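Local coordinates for fibronectin type III domain-containing protein (Simiduia agarivorans, PDB 6P2K), which probably hydrolyses the glucan backbone of xyloglucan with its family GH74 catalytic region, the beta-propeller part of a longer secreted protein, at residues Val20-Asp23 / Val29-Met32; Val39-Asn44 / Asn86-Tyr91. All coordinates share one frame; numbering follows the deposited sequence.

Contact 1: Val20-Asp23 / Val29-Met32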
loop_
_atom_site.group_PDB
_atom_site.type_symbol
_atom_site.label_atom_id
_atom_site.label_comp_id
_atom_site.label_asym_id
_atom_site.label_seq_id
_atom_site.Cartn_x
_atom_site.Cartn_y
_atom_site.Cartn_z
ATOM N N VAL B 20 -48.799 -3.757 -15.291
ATOM C CA VAL B 20 -49.201 -3.271 -13.977
ATOM C C VAL B 20 -50.478 -2.470 -14.183
ATOM O O VAL B 20 -50.488 -1.507 -14.959
ATOM C CB VAL B 20 -48.115 -2.408 -13.311
ATOM C CG1 VAL B 20 -48.658 -1.759 -12.049
ATOM C CG2 VAL B 20 -46.884 -3.249 -12.999
ATOM N N VAL B 21 -51.551 -2.871 -13.507
ATOM C CA VAL B 21 -52.883 -2.330 -13.749
ATOM C C VAL B 21 -53.390 -1.663 -12.479
ATOM O O VAL B 21 -53.409 -2.285 -11.410
ATOM C CB VAL B 21 -53.860 -3.426 -14.212
ATOM C CG1 VAL B 21 -55.196 -2.808 -14.603
ATOM C CG2 VAL B 21 -53.266 -4.213 -15.370
ATOM N N ALA B 22 -53.824 -0.414 -12.606
ATOM C CA ALA B 22 -54.367 0.314 -11.470
ATOM C C ALA B 22 -55.838 -0.019 -11.268
ATOM O O ALA B 22 -56.596 -0.179 -12.230
ATOM C CB ALA B 22 -54.195 1.819 -11.665
ATOM N N ASP B 23 -56.234 -0.132 -10.005
ATOM C CA ASP B 23 -57.632 -0.273 -9.626
ATOM C C ASP B 23 -58.288 1.096 -9.761
ATOM O O ASP B 23 -57.939 2.026 -9.020
ATOM C CB ASP B 23 -57.748 -0.815 -8.196
ATOM C CG ASP B 23 -59.184 -1.113 -7.779
ATOM O OD1 ASP B 23 -60.133 -0.580 -8.396
ATOM O OD2 ASP B 23 -59.364 -1.881 -6.810
ATOM N N VAL B 29 -53.975 1.238 -5.314
ATOM C CA VAL B 29 -54.203 -0.198 -5.451
ATOM C C VAL B 29 -53.853 -0.607 -6.876
ATOM O O VAL B 29 -54.460 -0.126 -7.838
ATOM C CB VAL B 29 -55.652 -0.578 -5.108
ATOM C CG1 VAL B 29 -55.876 -2.053 -5.379
ATOM C CG2 VAL B 29 -55.931 -0.262 -3.649
ATOM N N VAL B 30 -52.862 -1.490 -7.017
ATOM C CA VAL B 30 -52.381 -1.931 -8.321
ATOM C C VAL B 30 -52.150 -3.435 -8.301
ATOM O O VAL B 30 -51.866 -4.033 -7.258
ATOM C CB VAL B 30 -51.076 -1.212 -8.739
ATOM C CG1 VAL B 30 -51.348 0.252 -9.039
ATOM C CG2 VAL B 30 -50.022 -1.352 -7.651
ATOM N N TYR B 31 -52.259 -4.042 -9.481
ATOM C CA TYR B 31 -51.986 -5.456 -9.684
ATOM C C TYR B 31 -50.877 -5.595 -10.714
ATOM O O TYR B 31 -50.815 -4.822 -11.677
ATOM C CB TYR B 31 -53.239 -6.198 -10.142
ATOM C CG TYR B 31 -54.326 -6.205 -9.095
ATOM C CD1 TYR B 31 -55.213 -5.143 -8.977
ATOM C CD2 TYR B 31 -54.450 -7.263 -8.207
ATOM C CE1 TYR B 31 -56.201 -5.144 -8.011
ATOM C CE2 TYR B 31 -55.433 -7.274 -7.239
ATOM C CZ TYR B 31 -56.304 -6.214 -7.145
ATOM O OH TYR B 31 -57.279 -6.224 -6.177
ATOM N N MET B 32 -49.993 -6.567 -10.501
ATOM C CA MET B 32 -48.879 -6.817 -11.406
ATOM C C MET B 32 -49.019 -8.202 -12.015
ATOM O O MET B 32 -49.267 -9.180 -11.299
ATOM C CB MET B 32 -47.532 -6.694 -10.692
ATOM C CG MET B 32 -46.349 -6.740 -11.649
ATOM S SD MET B 32 -45.523 -8.339 -11.655
ATOM C CE MET B 32 -44.749 -8.255 -10.053
HETATM O O HOH W 1 -59.355 -4.408 -5.933
#
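Val21 and Tyr31 form the hydrogen-bonded pair of an antiparallel beta hairpin, the first two strands of a four-stranded blade in this beta-propeller. Their backbones bond in both directions: Val21 N reaches Tyr31 O at 2.8 Å with an N-H...O angle of 166°, and Tyr31 N returns to Val21 O at 2.9 Å. A third bond, from Asp23 N to Val29 O at 2.8 Å, carries the pairing on toward the turn. Closely spaced CA atoms in the flanking non-hydrogen-bonded pairs let Val20 CA and Val30 CA make C-H...O contacts with Tyr31 O and Val21 O.

Apolar packing follows the faces. On the one with Val20, Ala22, Val30 and Met32, the two methyls of Val20 divide their work: CG2 lies 3.8 Å from Met32 CG, while CG1 leans on Val30 CB at 4.1 Å. Trp350 of strand 348-351 touches both Val20 and Val30. Tyr31 shares the other face with Val21 and packs against Val63 and Val65 of the next blade. Asp23 and Val29 lie side by side, pointing the same way, CB 3.6 Å from CG1.

The polar ends gather near the turn. Asp23 OD1 accepts from Asn25 N and OD2 from Gln26 NE2. With CG beside the backbone N (chi1 -65°), the Tyr31 ring runs out toward that end, and water 1, in the ring plane, accepts from Tyr31 OH at 2.8 Å and donates to Asp23 OD2.

Contact 2: Val39-Asn44 / Asn86-Tyr91. With PE3 (3,6,9,12,15,18,21,24,27,30,33,36,39-tridecaoxahentetracontane-1,41-diol), chain C.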
loop_
_atom_site.group_PDB
_atom_site.type_symbol
_atom_site.label_atom_id
_atom_site.label_comp_id
_atom_site.label_asym_id
_atom_site.label_seq_id
_atom_site.Cartn_x
_atom_site.Cartn_y
_atom_site.Cartn_z
ATOM N N VAL B 39 -50.522 -13.269 -10.224
ATOM C CA VAL B 39 -50.828 -11.860 -10.007
ATOM C C VAL B 39 -50.351 -11.451 -8.619
ATOM O O VAL B 39 -50.643 -12.133 -7.630
ATOM C CB VAL B 39 -52.333 -11.584 -10.168
ATOM C CG1 VAL B 39 -52.663 -10.145 -9.786
ATOM C CG2 VAL B 39 -52.778 -11.880 -11.587
ATOM N N TYR B 40 -49.621 -10.339 -8.549
ATOM C CA TYR B 40 -49.293 -9.686 -7.290
ATOM C C TYR B 40 -50.200 -8.481 -7.076
ATOM O O TYR B 40 -50.652 -7.844 -8.031
ATOM C CB TYR B 40 -47.840 -9.216 -7.256
ATOM C CG TYR B 40 -46.794 -10.302 -7.209
ATOM C CD1 TYR B 40 -46.256 -10.824 -8.378
ATOM C CD2 TYR B 40 -46.319 -10.783 -5.993
ATOM C CE1 TYR B 40 -45.282 -11.802 -8.338
ATOM C CE2 TYR B 40 -45.347 -11.767 -5.943
ATOM C CZ TYR B 40 -44.834 -12.269 -7.119
ATOM O OH TYR B 40 -43.864 -13.240 -7.079
ATOM N N LYS B 41 -50.432 -8.152 -5.806
ATOM C CA LYS B 41 -51.272 -7.031 -5.410
ATOM C C LYS B 41 -50.491 -6.101 -4.491
ATOM O O LYS B 41 -49.630 -6.540 -3.720
ATOM C CB LYS B 41 -52.543 -7.524 -4.702
ATOM C CG LYS B 41 -53.540 -6.442 -4.320
ATOM C CD LYS B 41 -54.713 -7.027 -3.541
ATOM C CE LYS B 41 -55.760 -5.964 -3.232
ATOM N NZ LYS B 41 -57.108 -6.547 -2.976
ATOM N N SER B 42 -50.794 -4.806 -4.581
ATOM C CA SER B 42 -50.230 -3.821 -3.669
ATOM C C SER B 42 -51.277 -2.756 -3.388
ATOM O O SER B 42 -51.975 -2.308 -4.306
ATOM C CB SER B 42 -48.970 -3.169 -4.255
ATOM O OG SER B 42 -48.768 -1.875 -3.706
ATOM N N THR B 43 -51.385 -2.351 -2.122
ATOM C CA THR B 43 -52.296 -1.282 -1.728
ATOM C C THR B 43 -51.567 -0.011 -1.310
ATOM O O THR B 43 -52.196 0.900 -0.764
ATOM C CB THR B 43 -53.218 -1.740 -0.597
ATOM O OG1 THR B 43 -52.448 -1.942 0.596
ATOM C CG2 THR B 43 -53.929 -3.031 -0.966
ATOM N N ASN B 44 -50.263 0.080 -1.557
ATOM C CA ASN B 44 -49.500 1.294 -1.289
ATOM C C ASN B 44 -48.751 1.741 -2.537
ATOM O O ASN B 44 -47.634 2.261 -2.464
ATOM C CB ASN B 44 -48.545 1.099 -0.112
ATOM C CG ASN B 44 -47.719 -0.172 -0.222
ATOM O OD1 ASN B 44 -47.550 -0.729 -1.305
ATOM N ND2 ASN B 44 -47.191 -0.629 0.907
ATOM N N ASN B 86 -63.602 -12.084 -4.394
ATOM C CA ASN B 86 -63.140 -11.660 -3.077
ATOM C C ASN B 86 -61.894 -10.785 -3.176
ATOM O O ASN B 86 -61.016 -10.844 -2.315
ATOM C CB ASN B 86 -62.883 -12.866 -2.172
ATOM C CG ASN B 86 -61.948 -13.887 -2.799
ATOM O OD1 ASN B 86 -61.231 -13.592 -3.754
ATOM N ND2 ASN B 86 -61.952 -15.097 -2.254
ATOM N N GLY B 87 -61.801 -9.977 -4.228
ATOM C CA GLY B 87 -60.713 -9.024 -4.339
ATOM C C GLY B 87 -59.342 -9.623 -4.566
ATOM O O GLY B 87 -58.352 -9.074 -4.072
ATOM N N SER B 88 -59.265 -10.737 -5.299
ATOM C CA SER B 88 -58.074 -11.503 -5.713
ATOM C C SER B 88 -57.642 -12.560 -4.695
ATOM O O SER B 88 -56.607 -13.199 -4.907
ATOM C CB SER B 88 -56.861 -10.609 -6.039
ATOM O OG SER B 88 -56.168 -10.228 -4.863
ATOM N N ASN B 89 -58.390 -12.777 -3.610
ATOM C CA ASN B 89 -57.958 -13.756 -2.617
ATOM C C ASN B 89 -58.017 -15.178 -3.169
ATOM O O ASN B 89 -57.170 -16.014 -2.837
ATOM C CB ASN B 89 -58.807 -13.628 -1.351
ATOM C CG ASN B 89 -58.393 -12.448 -0.490
ATOM O OD1 ASN B 89 -57.509 -11.676 -0.859
ATOM N ND2 ASN B 89 -59.038 -12.299 0.662
ATOM N N SER B 90 -59.013 -15.473 -4.002
ATOM C CA SER B 90 -59.113 -16.763 -4.670
ATOM C C SER B 90 -59.667 -16.549 -6.070
ATOM O O SER B 90 -60.322 -15.543 -6.352
ATOM C CB SER B 90 -59.998 -17.749 -3.889
ATOM O OG SER B 90 -61.359 -17.353 -3.913
ATOM N N TYR B 91 -59.398 -17.511 -6.952
ATOM C CA TYR B 91 -59.826 -17.435 -8.340
ATOM C C TYR B 91 -60.540 -18.714 -8.748
ATOM O O TYR B 91 -60.286 -19.794 -8.207
ATOM C CB TYR B 91 -58.645 -17.206 -9.289
ATOM C CG TYR B 91 -57.874 -15.929 -9.052
ATOM C CD1 TYR B 91 -58.321 -14.718 -9.564
ATOM C CD2 TYR B 91 -56.684 -15.937 -8.332
ATOM C CE1 TYR B 91 -57.615 -13.552 -9.358
ATOM C CE2 TYR B 91 -55.969 -14.776 -8.123
ATOM C CZ TYR B 91 -56.439 -13.588 -8.637
ATOM O OH TYR B 91 -55.729 -12.429 -8.430
HETATM O O43 PE3 C . -55.486 -13.905 0.096
HETATM C C42 PE3 C . -54.874 -15.194 0.177
HETATM C C41 PE3 C . -53.474 -15.108 -0.426
HETATM O O40 PE3 C . -52.763 -16.359 -0.384
HETATM C C39 PE3 C . -53.393 -17.418 -1.122
HETATM C C38 PE3 C . -52.480 -18.628 -0.976
HETATM O O37 PE3 C . -52.999 -19.768 -1.678
HETATM O O HOH W 2 -57.122 -8.335 -0.978
#
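Val39 comes first, its CB 3.9 Å from Tyr91 OH; the two side chains cross at about a right angle. That hydroxyl has its polar partner in Thr52 OG1, so toward Val39 the meeting is packing alone.

Two residues on, Lys41 stretches across from its strand to the neighbouring blade. CG stands opposite the backbone N (chi1 -176°) and the rest of the chain is extended, which carries NZ to Gly87 O at 3.0 Å, in the carbonyl plane. CD passes Ser88 OG at 3.8 Å. Gly87 O also takes a bond from Ser88 OG on a lone pair, so two donors grip one carbonyl. Water 2 accepts from NZ at 2.7 Å and donates weakly to Asn89 OD1, which lies 3.2 Å from O43 of the bound PE3; Tyr31 OH is a further, weak partner of NZ. Shortened to an alanine, this position is likely to leave Gly87 O with one donor fewer, water 2 without NZ, and one polar tie between the blades lost.

Ser42 OG donates to Asn44 OD1 at 2.9 Å, opening an Asp-box-like turn that runs on through Gly46 to Trp49; the more divergent loop from Ser84 to Tyr91 resembles it, where Asn86, its OD1 accepting from Ser90 N, takes the aspartate place and Ser88 the glycine place. Held by neutral oxygens between the two blades, the lysine ammonium probably keeps its charge.

Contact 1 and contact 2 meet on a single blade: strand 30-34, the second strand of contact 1, is hydrogen-bonded to strand 39-42, the first segment of contact 2, as in Met32 N to Tyr40 O at 2.9 Å. Both are buried, with partly exposed residues in each (Val21 and Ala22; Lys41 and Tyr91), but differently made. The hairpin of 20-23 with 29-32 is knit by regular backbone bonds within the sheet and apolar packing on the face of Val20 and Val30; 39-44 with 86-91 joins adjacent blades through the end of a lysine chain and the packing of Tyr91 on Val39. Tyr31 OH of contact 1 also packs 3.7 Å from Gly87 O, so the two share a border.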